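Local coordinates for putative gamma-glutamylcyclotransferase YkqA (Bacillus subtilis, PDB 2QIK), which is a putative gamma-glutamylcyclotransferase and probably acts on gamma-glutamyl compounds as an acyltransferase of that family, at residues A[28-33]-A[179-184]; A[140-145]-A[202-207]; A[185-190]-A[261-266]; A[246-251]-A[270-275]. All coordinates share one frame; numbering follows the deposited sequence. Where two conformers were deposited one is given.

Contact 1: A[28-33]-A[179-184]; sequences NEQART and MLEDGG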
loop_
_atom_site.group_PDB
_atom_site.type_symbol
_atom_site.label_atom_id
_atom_site.label_comp_id
_atom_site.label_asym_id
_atom_site.label_seq_id
_atom_site.Cartn_x
_atom_site.Cartn_y
_atom_site.Cartn_z
ATOM N N ASN A 28 7.684 -7.360 -5.810
ATOM C CA ASN A 28 6.404 -6.883 -5.319
ATOM C C ASN A 28 6.597 -5.947 -4.168
ATOM O O ASN A 28 7.155 -6.288 -3.145
ATOM C CB ASN A 28 5.538 -8.039 -4.844
ATOM C CG ASN A 28 5.175 -9.011 -5.931
ATOM O OD1 ASN A 28 4.159 -8.805 -6.656
ATOM N ND2 ASN A 28 5.943 -10.005 -6.073
ATOM N N GLU A 29 6.040 -4.751 -4.321
ATOM C CA GLU A 29 5.961 -3.795 -3.245
ATOM C C GLU A 29 4.846 -4.101 -2.261
ATOM O O GLU A 29 4.916 -3.674 -1.087
ATOM C CB GLU A 29 5.695 -2.345 -3.804
ATOM C CG GLU A 29 6.774 -1.868 -4.745
ATOM C CD GLU A 29 6.445 -0.558 -5.442
ATOM O OE1 GLU A 29 7.182 -0.177 -6.326
ATOM O OE2 GLU A 29 5.499 0.136 -5.045
ATOM N N GLN A 30 3.843 -4.815 -2.727
ATOM C CA GLN A 30 2.664 -5.096 -1.913
ATOM C C GLN A 30 2.589 -6.620 -1.776
ATOM O O GLN A 30 2.469 -7.365 -2.749
ATOM C CB GLN A 30 1.386 -4.581 -2.542
ATOM C CG GLN A 30 1.448 -3.066 -2.883
ATOM C CD GLN A 30 1.808 -2.175 -1.725
ATOM O OE1 GLN A 30 1.578 -2.499 -0.563
ATOM N NE2 GLN A 30 2.360 -0.974 -2.062
ATOM N N ALA A 31 2.738 -7.140 -0.576
ATOM C CA ALA A 31 2.802 -8.580 -0.365
ATOM C C ALA A 31 2.474 -8.899 1.091
ATOM O O ALA A 31 2.635 -8.040 1.960
ATOM C CB ALA A 31 4.180 -9.124 -0.708
ATOM N N ARG A 32 2.047 -10.118 1.346
ATOM C CA ARG A 32 1.716 -10.525 2.708
ATOM C C ARG A 32 1.853 -12.034 2.846
ATOM O O ARG A 32 1.775 -12.790 1.896
ATOM C CB ARG A 32 0.284 -10.060 3.132
ATOM C CG ARG A 32 -0.830 -10.812 2.484
ATOM C CD ARG A 32 -2.176 -10.254 2.857
ATOM N NE ARG A 32 -3.253 -11.106 2.442
ATOM C CZ ARG A 32 -4.521 -10.886 2.706
ATOM N NH1 ARG A 32 -4.891 -9.820 3.380
ATOM N NH2 ARG A 32 -5.397 -11.776 2.338
ATOM N N THR A 33 1.967 -12.444 4.098
ATOM C CA THR A 33 1.916 -13.864 4.462
ATOM C C THR A 33 1.204 -14.017 5.787
ATOM O O THR A 33 1.323 -13.182 6.665
ATOM C CB THR A 33 3.310 -14.463 4.464
ATOM O OG1 THR A 33 3.276 -15.886 4.403
ATOM C CG2 THR A 33 4.185 -14.039 5.595
HETATM N N MSE A 179 -5.856 0.228 -6.228
HETATM C CA MSE A 179 -4.739 0.143 -7.165
HETATM C C MSE A 179 -4.126 -1.236 -7.124
HETATM O O MSE A 179 -3.828 -1.753 -6.062
HETATM C CB MSE A 179 -3.642 1.155 -6.876
HETATM C CG MSE A 179 -4.149 2.616 -6.963
HETATM SE SE MSE A 179 -2.700 3.826 -6.915
HETATM C CE MSE A 179 -2.081 3.424 -5.173
ATOM N N LEU A 180 -4.033 -1.857 -8.280
ATOM C CA LEU A 180 -3.468 -3.201 -8.409
ATOM C C LEU A 180 -2.056 -3.099 -8.890
ATOM O O LEU A 180 -1.785 -2.384 -9.862
ATOM C CB LEU A 180 -4.253 -4.011 -9.391
ATOM C CG LEU A 180 -4.051 -5.531 -9.415
ATOM C CD1 LEU A 180 -4.533 -6.132 -8.125
ATOM C CD2 LEU A 180 -4.782 -6.167 -10.597
ATOM N N GLU A 181 -1.110 -3.787 -8.227
ATOM C CA GLU A 181 0.313 -3.731 -8.615
ATOM C C GLU A 181 0.528 -4.736 -9.744
ATOM O O GLU A 181 1.021 -5.835 -9.550
ATOM C CB GLU A 181 1.180 -4.063 -7.418
ATOM C CG GLU A 181 2.636 -3.748 -7.642
ATOM C CD GLU A 181 3.545 -4.233 -6.562
ATOM O OE1 GLU A 181 3.087 -4.828 -5.576
ATOM O OE2 GLU A 181 4.759 -3.952 -6.656
ATOM N N ASP A 182 0.143 -4.325 -10.955
ATOM C CA ASP A 182 0.092 -5.187 -12.122
ATOM C C ASP A 182 0.969 -4.737 -13.264
ATOM O O ASP A 182 0.879 -5.281 -14.379
ATOM C CB ASP A 182 -1.356 -5.375 -12.591
ATOM C CG ASP A 182 -2.016 -4.113 -13.095
ATOM O OD1 ASP A 182 -3.257 -4.222 -13.455
ATOM O OD2 ASP A 182 -1.323 -3.041 -13.193
ATOM N N GLY A 183 1.798 -3.717 -13.022
ATOM C CA GLY A 183 2.773 -3.222 -14.002
ATOM C C GLY A 183 2.239 -2.091 -14.838
ATOM O O GLY A 183 2.912 -1.693 -15.787
ATOM N N GLY A 184 1.026 -1.618 -14.603
ATOM C CA GLY A 184 0.457 -0.492 -15.328
ATOM C C GLY A 184 1.083 0.812 -14.791
ATOM O O GLY A 184 2.126 0.850 -14.122
HETATM O O HOH W 1 1.800 -7.274 -5.339
#

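Contact 2: A[140-145]-A[202-207]; sequences ARFQKA and YKREGV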
loop_
_atom_site.group_PDB
_atom_site.type_symbol
_atom_site.label_atom_id
_atom_site.label_comp_id
_atom_site.label_asym_id
_atom_site.label_seq_id
_atom_site.Cartn_x
_atom_site.Cartn_y
_atom_site.Cartn_z
ATOM N N ALA A 140 -15.951 16.926 -1.558
ATOM C CA ALA A 140 -17.274 17.107 -0.956
ATOM C C ALA A 140 -17.438 16.308 0.333
ATOM O O ALA A 140 -17.949 16.832 1.301
ATOM C CB ALA A 140 -18.352 16.716 -1.920
ATOM N N ARG A 141 -16.988 15.063 0.390
ATOM C CA ARG A 141 -17.101 14.237 1.607
ATOM C C ARG A 141 -16.206 14.852 2.694
ATOM O O ARG A 141 -16.625 14.898 3.830
ATOM C CB ARG A 141 -16.823 12.748 1.422
ATOM C CG ARG A 141 -17.914 12.049 0.642
ATOM C CD ARG A 141 -17.623 10.553 0.548
ATOM N NE ARG A 141 -17.627 9.982 1.903
ATOM C CZ ARG A 141 -17.265 8.743 2.210
ATOM N NH1 ARG A 141 -16.854 8.013 1.241
ATOM N NH2 ARG A 141 -17.264 8.332 3.506
ATOM N N PHE A 142 -15.014 15.329 2.354
ATOM C CA PHE A 142 -14.202 16.024 3.351
ATOM C C PHE A 142 -14.985 17.163 3.968
ATOM O O PHE A 142 -14.972 17.400 5.180
ATOM C CB PHE A 142 -12.912 16.578 2.778
ATOM C CG PHE A 142 -11.936 15.568 2.187
ATOM C CD1 PHE A 142 -11.188 15.944 1.072
ATOM C CD2 PHE A 142 -11.692 14.331 2.750
ATOM C CE1 PHE A 142 -10.236 15.089 0.534
ATOM C CE2 PHE A 142 -10.708 13.469 2.192
ATOM C CZ PHE A 142 -10.027 13.856 1.053
ATOM N N GLN A 143 -15.588 17.967 3.112
ATOM C CA GLN A 143 -16.327 19.155 3.595
ATOM C C GLN A 143 -17.461 18.722 4.514
ATOM O O GLN A 143 -17.694 19.340 5.549
ATOM C CB GLN A 143 -16.883 19.950 2.434
ATOM C CG GLN A 143 -15.824 20.658 1.642
ATOM C CD GLN A 143 -16.351 21.352 0.420
ATOM O OE1 GLN A 143 -15.851 22.433 0.047
ATOM N NE2 GLN A 143 -17.405 20.805 -0.162
ATOM N N LYS A 144 -18.228 17.695 4.151
ATOM C CA LYS A 144 -19.333 17.189 5.000
ATOM C C LYS A 144 -18.883 16.700 6.363
ATOM O O LYS A 144 -19.603 16.832 7.337
ATOM C CB LYS A 144 -20.121 16.099 4.326
ATOM C CG LYS A 144 -20.896 16.550 3.153
ATOM C CD LYS A 144 -21.688 15.414 2.570
ATOM C CE LYS A 144 -21.474 15.337 1.090
ATOM N NZ LYS A 144 -21.001 14.025 0.567
ATOM N N ALA A 145 -17.675 16.129 6.424
ATOM C CA ALA A 145 -17.120 15.614 7.642
ATOM C C ALA A 145 -16.397 16.712 8.439
ATOM O O ALA A 145 -15.934 16.439 9.528
ATOM C CB ALA A 145 -16.169 14.501 7.315
ATOM N N TYR A 202 -8.563 6.524 8.305
ATOM C CA TYR A 202 -8.713 5.145 8.722
ATOM C C TYR A 202 -10.163 4.738 8.822
ATOM O O TYR A 202 -10.560 3.622 8.461
ATOM C CB TYR A 202 -8.003 4.842 10.027
ATOM C CG TYR A 202 -6.557 4.471 9.951
ATOM C CD1 TYR A 202 -5.663 5.132 9.149
ATOM C CD2 TYR A 202 -6.062 3.399 10.711
ATOM C CE1 TYR A 202 -4.330 4.741 9.098
ATOM C CE2 TYR A 202 -4.731 3.042 10.679
ATOM C CZ TYR A 202 -3.865 3.685 9.864
ATOM O OH TYR A 202 -2.531 3.372 9.780
ATOM N N LYS A 203 -11.014 5.651 9.291
ATOM C CA LYS A 203 -12.463 5.363 9.361
ATOM C C LYS A 203 -13.071 5.342 7.994
ATOM O O LYS A 203 -13.845 4.427 7.651
ATOM C CB LYS A 203 -13.116 6.395 10.308
ATOM C CG LYS A 203 -14.637 6.211 10.395
ATOM C CD LYS A 203 -15.363 7.286 11.201
ATOM C CE LYS A 203 -16.909 7.246 11.059
ATOM N NZ LYS A 203 -17.504 8.568 11.385
ATOM N N ARG A 204 -12.790 6.354 7.183
ATOM C CA ARG A 204 -13.359 6.397 5.827
ATOM C C ARG A 204 -13.024 5.161 5.014
ATOM O O ARG A 204 -13.805 4.678 4.235
ATOM C CB ARG A 204 -12.845 7.663 5.127
ATOM C CG ARG A 204 -13.396 7.846 3.764
ATOM C CD ARG A 204 -13.087 9.196 3.182
ATOM N NE ARG A 204 -13.461 9.305 1.773
ATOM C CZ ARG A 204 -13.575 10.435 1.115
ATOM N NH1 ARG A 204 -13.494 11.594 1.746
ATOM N NH2 ARG A 204 -13.810 10.413 -0.163
ATOM N N GLU A 205 -11.825 4.650 5.218
ATOM C CA GLU A 205 -11.317 3.488 4.475
ATOM C C GLU A 205 -11.580 2.173 5.156
ATOM O O GLU A 205 -11.159 1.114 4.676
ATOM C CB GLU A 205 -9.796 3.647 4.209
ATOM C CG GLU A 205 -9.483 4.936 3.504
ATOM C CD GLU A 205 -9.883 5.018 2.134
ATOM O OE1 GLU A 205 -10.437 4.056 1.561
ATOM O OE2 GLU A 205 -9.374 6.019 1.513
ATOM N N GLY A 206 -12.320 2.158 6.264
ATOM C CA GLY A 206 -12.707 0.899 6.848
ATOM C C GLY A 206 -11.537 0.028 7.268
ATOM O O GLY A 206 -11.598 -1.192 7.195
ATOM N N VAL A 207 -10.488 0.642 7.809
ATOM C CA VAL A 207 -9.322 -0.101 8.225
ATOM C C VAL A 207 -9.659 -1.129 9.298
ATOM O O VAL A 207 -9.239 -2.265 9.233
ATOM C CB VAL A 207 -8.186 0.814 8.681
ATOM C CG1 VAL A 207 -7.071 0.074 9.387
ATOM C CG2 VAL A 207 -7.678 1.623 7.469
HETATM O O HOH W 2 -15.301 5.462 1.925
HETATM O O HOH W 3 -16.449 5.508 4.038
HETATM O O HOH W 4 -13.777 13.811 -0.161
#

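Contact 3: A[185-190]-A[261-266]; sequences TTEGVL and PEFTEK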
loop_
_atom_site.group_PDB
_atom_site.type_symbol
_atom_site.label_atom_id
_atom_site.label_comp_id
_atom_site.label_asym_id
_atom_site.label_seq_id
_atom_site.Cartn_x
_atom_site.Cartn_y
_atom_site.Cartn_z
ATOM N N THR A 185 0.452 1.916 -15.123
ATOM C CA THR A 185 0.825 3.250 -14.584
ATOM C C THR A 185 -0.439 3.974 -14.257
ATOM O O THR A 185 -1.452 3.794 -14.927
ATOM C CB THR A 185 1.685 4.049 -15.619
ATOM O OG1 THR A 185 2.278 5.144 -14.944
ATOM C CG2 THR A 185 0.840 4.800 -16.643
ATOM N N THR A 186 -0.424 4.742 -13.195
ATOM C CA THR A 186 -1.562 5.506 -12.804
ATOM C C THR A 186 -1.224 6.873 -12.242
ATOM O O THR A 186 -0.033 7.206 -12.137
ATOM C CB THR A 186 -2.408 4.641 -11.871
ATOM O OG1 THR A 186 -3.754 5.172 -11.863
ATOM C CG2 THR A 186 -1.875 4.564 -10.440
ATOM N N GLU A 187 -2.256 7.671 -11.927
ATOM C CA GLU A 187 -2.102 8.994 -11.381
ATOM C C GLU A 187 -3.028 9.155 -10.199
ATOM O O GLU A 187 -4.075 8.508 -10.108
ATOM C CB GLU A 187 -2.416 10.117 -12.440
ATOM C CG GLU A 187 -1.592 10.065 -13.703
ATOM C CD GLU A 187 -1.757 11.314 -14.558
ATOM O OE1 GLU A 187 -2.414 12.290 -14.137
ATOM O OE2 GLU A 187 -1.220 11.262 -15.695
ATOM N N GLY A 188 -2.633 10.086 -9.339
ATOM C CA GLY A 188 -3.495 10.520 -8.241
ATOM C C GLY A 188 -3.050 11.866 -7.754
ATOM O O GLY A 188 -2.213 12.517 -8.382
ATOM N N VAL A 189 -3.581 12.274 -6.635
ATOM C CA VAL A 189 -3.277 13.582 -5.991
ATOM C C VAL A 189 -2.518 13.229 -4.691
ATOM O O VAL A 189 -2.979 12.427 -3.898
ATOM C CB VAL A 189 -4.616 14.356 -5.615
ATOM C CG1 VAL A 189 -4.347 15.715 -5.000
ATOM C CG2 VAL A 189 -5.574 14.459 -6.794
ATOM N N LEU A 190 -1.406 13.895 -4.476
ATOM C CA LEU A 190 -0.663 13.794 -3.237
ATOM C C LEU A 190 -0.984 14.988 -2.398
ATOM O O LEU A 190 -0.836 16.145 -2.823
ATOM C CB LEU A 190 0.848 13.719 -3.517
ATOM C CG LEU A 190 1.706 13.436 -2.318
ATOM C CD1 LEU A 190 1.443 12.012 -1.833
ATOM C CD2 LEU A 190 3.165 13.648 -2.598
ATOM N N PRO A 261 -5.316 15.416 -18.570
ATOM C CA PRO A 261 -6.457 15.124 -19.411
ATOM C C PRO A 261 -6.407 13.702 -20.035
ATOM O O PRO A 261 -7.410 13.065 -20.069
ATOM C CB PRO A 261 -6.437 16.284 -20.430
ATOM C CG PRO A 261 -5.537 17.273 -19.909
ATOM C CD PRO A 261 -4.647 16.693 -18.938
ATOM N N GLU A 262 -5.245 13.220 -20.468
ATOM C CA GLU A 262 -5.161 11.920 -21.158
ATOM C C GLU A 262 -5.494 10.854 -20.119
ATOM O O GLU A 262 -6.222 9.908 -20.422
ATOM C CB GLU A 262 -3.786 11.587 -21.775
ATOM C CG GLU A 262 -3.607 10.174 -22.483
ATOM C CD GLU A 262 -4.382 9.919 -23.821
ATOM O OE1 GLU A 262 -4.455 8.720 -24.397
ATOM O OE2 GLU A 262 -4.922 10.922 -24.367
ATOM N N PHE A 263 -4.996 11.020 -18.908
ATOM C CA PHE A 263 -5.275 9.994 -17.889
ATOM C C PHE A 263 -6.702 10.025 -17.470
ATOM O O PHE A 263 -7.339 8.974 -17.365
ATOM C CB PHE A 263 -4.384 10.167 -16.665
ATOM C CG PHE A 263 -4.690 9.164 -15.617
ATOM C CD1 PHE A 263 -4.195 7.886 -15.728
ATOM C CD2 PHE A 263 -5.517 9.480 -14.541
ATOM C CE1 PHE A 263 -4.571 6.911 -14.801
ATOM C CE2 PHE A 263 -5.871 8.496 -13.648
ATOM C CZ PHE A 263 -5.380 7.236 -13.781
ATOM N N THR A 264 -7.270 11.216 -17.288
ATOM C CA THR A 264 -8.649 11.334 -16.890
ATOM C C THR A 264 -9.567 10.735 -17.896
ATOM O O THR A 264 -10.503 10.013 -17.565
ATOM C CB THR A 264 -8.989 12.814 -16.644
ATOM O OG1 THR A 264 -8.229 13.285 -15.541
ATOM C CG2 THR A 264 -10.456 13.021 -16.374
ATOM N N GLU A 265 -9.237 10.932 -19.176
ATOM C CA GLU A 265 -10.055 10.328 -20.213
ATOM C C GLU A 265 -10.012 8.817 -20.203
ATOM O O GLU A 265 -11.038 8.136 -20.372
ATOM C CB GLU A 265 -9.558 10.807 -21.582
ATOM C CG GLU A 265 -10.273 10.072 -22.670
ATOM C CD GLU A 265 -9.778 10.468 -24.045
ATOM O OE1 GLU A 265 -10.678 10.466 -24.926
ATOM O OE2 GLU A 265 -8.604 10.782 -24.290
ATOM N N LYS A 266 -8.815 8.253 -20.039
ATOM C CA LYS A 266 -8.653 6.825 -19.886
ATOM C C LYS A 266 -9.417 6.251 -18.712
ATOM O O LYS A 266 -10.013 5.193 -18.827
ATOM C CB LYS A 266 -7.188 6.508 -19.746
ATOM C CG LYS A 266 -6.485 6.346 -21.008
ATOM C CD LYS A 266 -5.129 5.570 -20.705
ATOM C CE LYS A 266 -4.309 5.532 -21.946
ATOM N NZ LYS A 266 -3.100 4.528 -21.863
#

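Contact 4: A[246-251]-A[270-275]; sequences HYQIEI and HMNSLP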
loop_
_atom_site.group_PDB
_atom_site.type_symbol
_atom_site.label_atom_id
_atom_site.label_comp_id
_atom_site.label_asym_id
_atom_site.label_seq_id
_atom_site.Cartn_x
_atom_site.Cartn_y
_atom_site.Cartn_z
ATOM N N HIS A 246 -22.915 8.102 -8.188
ATOM C CA HIS A 246 -22.620 9.178 -7.255
ATOM C C HIS A 246 -21.102 9.187 -6.986
ATOM O O HIS A 246 -20.409 10.252 -7.161
ATOM C CB HIS A 246 -23.533 8.898 -6.002
ATOM C CG HIS A 246 -22.989 7.853 -5.033
ATOM N ND1 HIS A 246 -22.929 6.503 -5.321
ATOM C CD2 HIS A 246 -22.410 7.978 -3.804
ATOM C CE1 HIS A 246 -22.382 5.845 -4.319
ATOM N NE2 HIS A 246 -22.054 6.711 -3.385
ATOM N N TYR A 247 -20.580 8.002 -6.643
ATOM C CA TYR A 247 -19.127 7.754 -6.394
ATOM C C TYR A 247 -18.290 8.032 -7.647
ATOM O O TYR A 247 -17.292 8.684 -7.559
ATOM C CB TYR A 247 -18.954 6.335 -5.923
ATOM C CG TYR A 247 -17.533 5.888 -5.667
ATOM C CD1 TYR A 247 -16.817 6.319 -4.559
ATOM C CD2 TYR A 247 -16.921 5.034 -6.548
ATOM C CE1 TYR A 247 -15.498 5.886 -4.364
ATOM C CE2 TYR A 247 -15.655 4.606 -6.381
ATOM C CZ TYR A 247 -14.933 5.042 -5.293
ATOM O OH TYR A 247 -13.670 4.580 -5.165
ATOM N N GLN A 248 -18.741 7.557 -8.823
ATOM C CA GLN A 248 -18.012 7.834 -10.027
ATOM C C GLN A 248 -17.905 9.321 -10.296
ATOM O O GLN A 248 -16.857 9.845 -10.716
ATOM C CB GLN A 248 -18.662 7.161 -11.225
ATOM C CG GLN A 248 -18.002 7.530 -12.523
ATOM C CD GLN A 248 -18.365 6.684 -13.761
ATOM O OE1 GLN A 248 -18.074 7.099 -14.946
ATOM N NE2 GLN A 248 -18.915 5.548 -13.520
ATOM N N ILE A 249 -18.985 10.046 -9.997
ATOM C CA ILE A 249 -18.893 11.488 -10.201
ATOM C C ILE A 249 -17.844 12.142 -9.321
ATOM O O ILE A 249 -17.183 13.079 -9.736
ATOM C CB ILE A 249 -20.288 12.125 -10.039
ATOM C CG1 ILE A 249 -21.270 11.668 -11.134
ATOM C CG2 ILE A 249 -20.195 13.670 -10.079
ATOM C CD1 ILE A 249 -22.762 11.952 -10.802
ATOM N N GLU A 250 -17.686 11.684 -8.079
ATOM C CA GLU A 250 -16.622 12.221 -7.191
ATOM C C GLU A 250 -15.260 12.022 -7.814
ATOM O O GLU A 250 -14.449 12.941 -7.870
ATOM C CB GLU A 250 -16.697 11.558 -5.836
ATOM C CG GLU A 250 -17.935 11.907 -5.066
ATOM C CD GLU A 250 -18.111 11.069 -3.821
ATOM O OE1 GLU A 250 -19.140 10.361 -3.784
ATOM O OE2 GLU A 250 -17.362 11.154 -2.836
ATOM N N ILE A 251 -15.017 10.809 -8.338
ATOM C CA ILE A 251 -13.736 10.516 -8.979
ATOM C C ILE A 251 -13.492 11.415 -10.158
ATOM O O ILE A 251 -12.426 11.983 -10.369
ATOM C CB ILE A 251 -13.633 9.044 -9.391
ATOM C CG1 ILE A 251 -13.641 8.205 -8.158
ATOM C CG2 ILE A 251 -12.405 8.780 -10.234
ATOM C CD1 ILE A 251 -13.589 6.720 -8.403
ATOM N N HIS A 270 -12.470 3.638 -18.743
ATOM C CA HIS A 270 -12.410 2.391 -18.017
ATOM C C HIS A 270 -13.625 2.213 -17.143
ATOM O O HIS A 270 -14.224 1.131 -17.157
ATOM C CB HIS A 270 -11.123 2.324 -17.190
ATOM C CG HIS A 270 -10.958 1.064 -16.439
ATOM N ND1 HIS A 270 -10.699 -0.137 -17.076
ATOM C CD2 HIS A 270 -11.019 0.812 -15.121
ATOM C CE1 HIS A 270 -10.651 -1.084 -16.165
ATOM N NE2 HIS A 270 -10.831 -0.541 -14.962
HETATM N N MSE A 271 -13.945 3.206 -16.319
HETATM C CA MSE A 271 -15.115 3.117 -15.460
HETATM C C MSE A 271 -16.383 2.838 -16.259
HETATM O O MSE A 271 -17.218 2.061 -15.860
HETATM C CB MSE A 271 -15.278 4.373 -14.646
HETATM C CG MSE A 271 -14.159 4.580 -13.613
HETATM SE SE MSE A 271 -14.383 5.995 -12.380
HETATM C CE MSE A 271 -14.334 7.400 -13.574
ATOM N N ASN A 272 -16.534 3.514 -17.374
ATOM C CA ASN A 272 -17.765 3.410 -18.184
ATOM C C ASN A 272 -17.834 2.095 -18.957
ATOM O O ASN A 272 -18.902 1.742 -19.455
ATOM C CB ASN A 272 -17.911 4.613 -19.134
ATOM C CG ASN A 272 -18.185 5.879 -18.461
ATOM O OD1 ASN A 272 -17.706 6.988 -18.903
ATOM N ND2 ASN A 272 -18.948 5.807 -17.390
ATOM N N SER A 273 -16.731 1.369 -19.089
ATOM C CA SER A 273 -16.630 0.132 -19.857
ATOM C C SER A 273 -16.980 -1.082 -18.997
ATOM O O SER A 273 -17.246 -2.179 -19.488
ATOM C CB SER A 273 -15.208 0.000 -20.459
ATOM O OG SER A 273 -15.168 -1.037 -21.392
ATOM N N LEU A 274 -16.935 -0.907 -17.686
ATOM C CA LEU A 274 -17.124 -2.029 -16.807
ATOM C C LEU A 274 -18.578 -2.523 -16.771
ATOM O O LEU A 274 -19.507 -1.716 -16.832
ATOM C CB LEU A 274 -16.635 -1.608 -15.401
ATOM C CG LEU A 274 -15.114 -1.381 -15.228
ATOM C CD1 LEU A 274 -14.853 -0.834 -13.865
ATOM C CD2 LEU A 274 -14.325 -2.644 -15.476
ATOM N N PRO A 275 -18.746 -3.827 -16.562
ATOM C CA PRO A 275 -20.102 -4.365 -16.422
ATOM C C PRO A 275 -20.696 -3.918 -15.111
ATOM O O PRO A 275 -19.989 -3.735 -14.125
ATOM C CB PRO A 275 -19.891 -5.879 -16.423
ATOM C CG PRO A 275 -18.519 -6.040 -15.952
ATOM C CD PRO A 275 -17.682 -4.838 -16.393
#

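Contact 1: A[28-33]-A[179-184]
Glu-181 points its carboxylate end-on into the bend at Glu-29 and Gln-30, where two successive backbone N-H groups receive it. With CG anti to the backbone N (chi1 -168°) and the rest of the chain extended, the side chain reaches fully across to the other segment. OE2 accepts a nearly straight bond from Glu-29 N at 2.8 Å through its syn lone pair. OE1 takes Gln-30 N at 2.9 Å, also from the syn side but 23° out of the carboxylate plane, a more bent bond. A water bridges Glu-181 OE1 (2.8 Å) and Gln-30 O (2.7 Å). The carboxylate therefore ties up backbone amides at a corner of the chain, a task suited to an acceptor with two oxygens. This corner breaks strand 25-34 of the five-stranded antiparallel sheet, while Glu-181 centres an inverse gamma turn just past strand 174-180, so the bonds join the N-terminal sheet to the C-terminal half of the chain. Were this glutamate a leucine, both corner amides would probably lose their acceptor and the bridging water one of its anchors. The Glu-29 and Gln-30 side chains lie athwart that of Glu-181, their CB atoms 3.4 Å from OE2 and 3.5 Å from OE1 of Glu-181, respectively. Their polar ends are engaged elsewhere: Gln-30 with Arg-213, Tyr-163 and the carbonyl of Phe-216, Glu-29 OE2 with the hydroxyl of Tyr-163. That bond probably tempers the repulsion between Glu-29 OE2 and Glu-181 OE2, like charges 4.5 Å apart.

Contact 2: A[140-145]-A[202-207]
Arg-141 on helix 140-145 and Arg-204 on the last turn of helix 198-204 bring the two backbones nearest, their CA atoms 9.7 Å apart, a gap spanned by long side chains and water. The arginines reach toward each other from their two helices and lay their guanidinium planes one on the other, centres 4.2 Å apart and planes 25° from parallel. Arg-204, stretched out straight from CG to NE, places NE over one face of the Arg-141 group. Its NH1 reaches on to Phe-142, 3.4 Å from CE2 in an oblique approach, and is also bonded to Tyr-200 OH, while NH2 is held by Ser-135 OG. Water links replace direct bonds: Arg-141 NH1 and NH2 each donate to a water that in turn donates to Arg-204 O, and a third water, over the Phe-142 ring centre, accepts from Arg-204 NH1 (2.9 Å) and Phe-142 N (3.2 Å). Arginine suits both positions because its flat cation can stack while its N-H groups still reach waters and hydroxyls. What results is a stacked arginine pair beside a helix terminus closed by a Schellman motif, with Gly-206 as C-prime residue.

Contact 3: A[185-190]-A[261-266]
Phe-263 of helix 261-273 meets Thr-186 and Glu-187 where the helix crosses strand 185-193; the axes of the two short segments run at 105° and approach to 9.3 Å. This is a helix packed across an antiparallel sheet, here the three-stranded one whose middle strand is 185-193. Phe-263 carries the contact: its ring swings away from its own amide nitrogen (chi1 178°), which sends it down from the helix onto the strand. The Glu-187 chain runs back over the ring, against the direction in which Phe-263 reaches out. The CB of Glu-187 lies over the ring face, 4.0 Å from the centroid of Phe-263 and 16° off the normal, a CH-pi contact; CG follows, and the carboxylate ends beside Phe-263 CB, nearly parallel to the ring. A glutamate suits this place because its methylenes cover the aromatic face while its acid end passes on to the start of the helix, where OE2 is hydrogen-bonded to Ser-260 OG; that same hydroxyl also bonds Phe-263 N. Trimming the ring to a valine is likely to leave the Glu-187 methylenes without a face to rest on and open a gap between helix and strand. Thr-186, buried, approaches the far end of the ring at a slant. Its hydroxyl has a polar partner in Thr-165 OG1, so its closeness to the aromatic carbons does not cost it a hydrogen bond. Strand 185-193 is itself fixed in the sheet by backbone bonds to strand 154-161, such as Thr-186 with Leu-160. At the nearest point, Thr-186 OG1 stands 3.3 Å from Phe-263 CZ.

Contact 4: A[246-251]-A[270-275]
Met-271, present as selenomethionine, sends its side chain from helix 261-273 toward Gln-248 and Ile-251 on helix 245-258. Its selenium lies 3.9 Å from Gln-248 CG and 4.0 Å from Ile-251 CG2, and the bend at the last torsion (chi3 -65°) turns CE in against the same Gln-248 methylene at 3.8 Å. Gln-248 reaches out to meet it with an extended chain, so that its aliphatic part lies along Met-271 and its amide passes on to Asn-272. The Gln-248 and Asn-272 side chains run nearly perpendicular, their amide planes 36° apart. Further out, Phe-167 of strand 164-171 touches Ile-251, Met-271 and Leu-274, backing the apolar side of the contact, and Pro-243 lies against Gln-248. Helix 245-258 is itself tied down by Tyr-247, whose hydroxyl bonds Ala-177 N. The helices thus meet through a flexible, polarisable selenoether (a thioether in the natural methionine) that fits a branched isoleucine and a methylene by dispersion, while the polar amides gather at the more exposed margin.

Overall arrangement
The contacts lie mostly in the C-terminal half, with contact 1 joining it to the N-terminal sheet; the Gln-30 side chain is about 12 Å from that of Tyr-8, a substrate-binding residue by similarity. Contacts 1 and 3 touch where Met-179 SE packs 3.7 Å from Thr-186 CG2, on consecutive strands. Contacts 3 and 4 share helix 261-273, with centres 14 Å apart. Contact 2 reaches contact 4 through Arg-141 CD, 3.4 Å from Glu-250 OE2. Bound citrate, probably from the crystallisation liquor, lies near both: in contact 2 the Arg-204 side chain is about 4 Å from it, in contact 4 the Ile-251 side chain about 5 Å. Glu-205 and Tyr-247 hydrogen-bond to citrate.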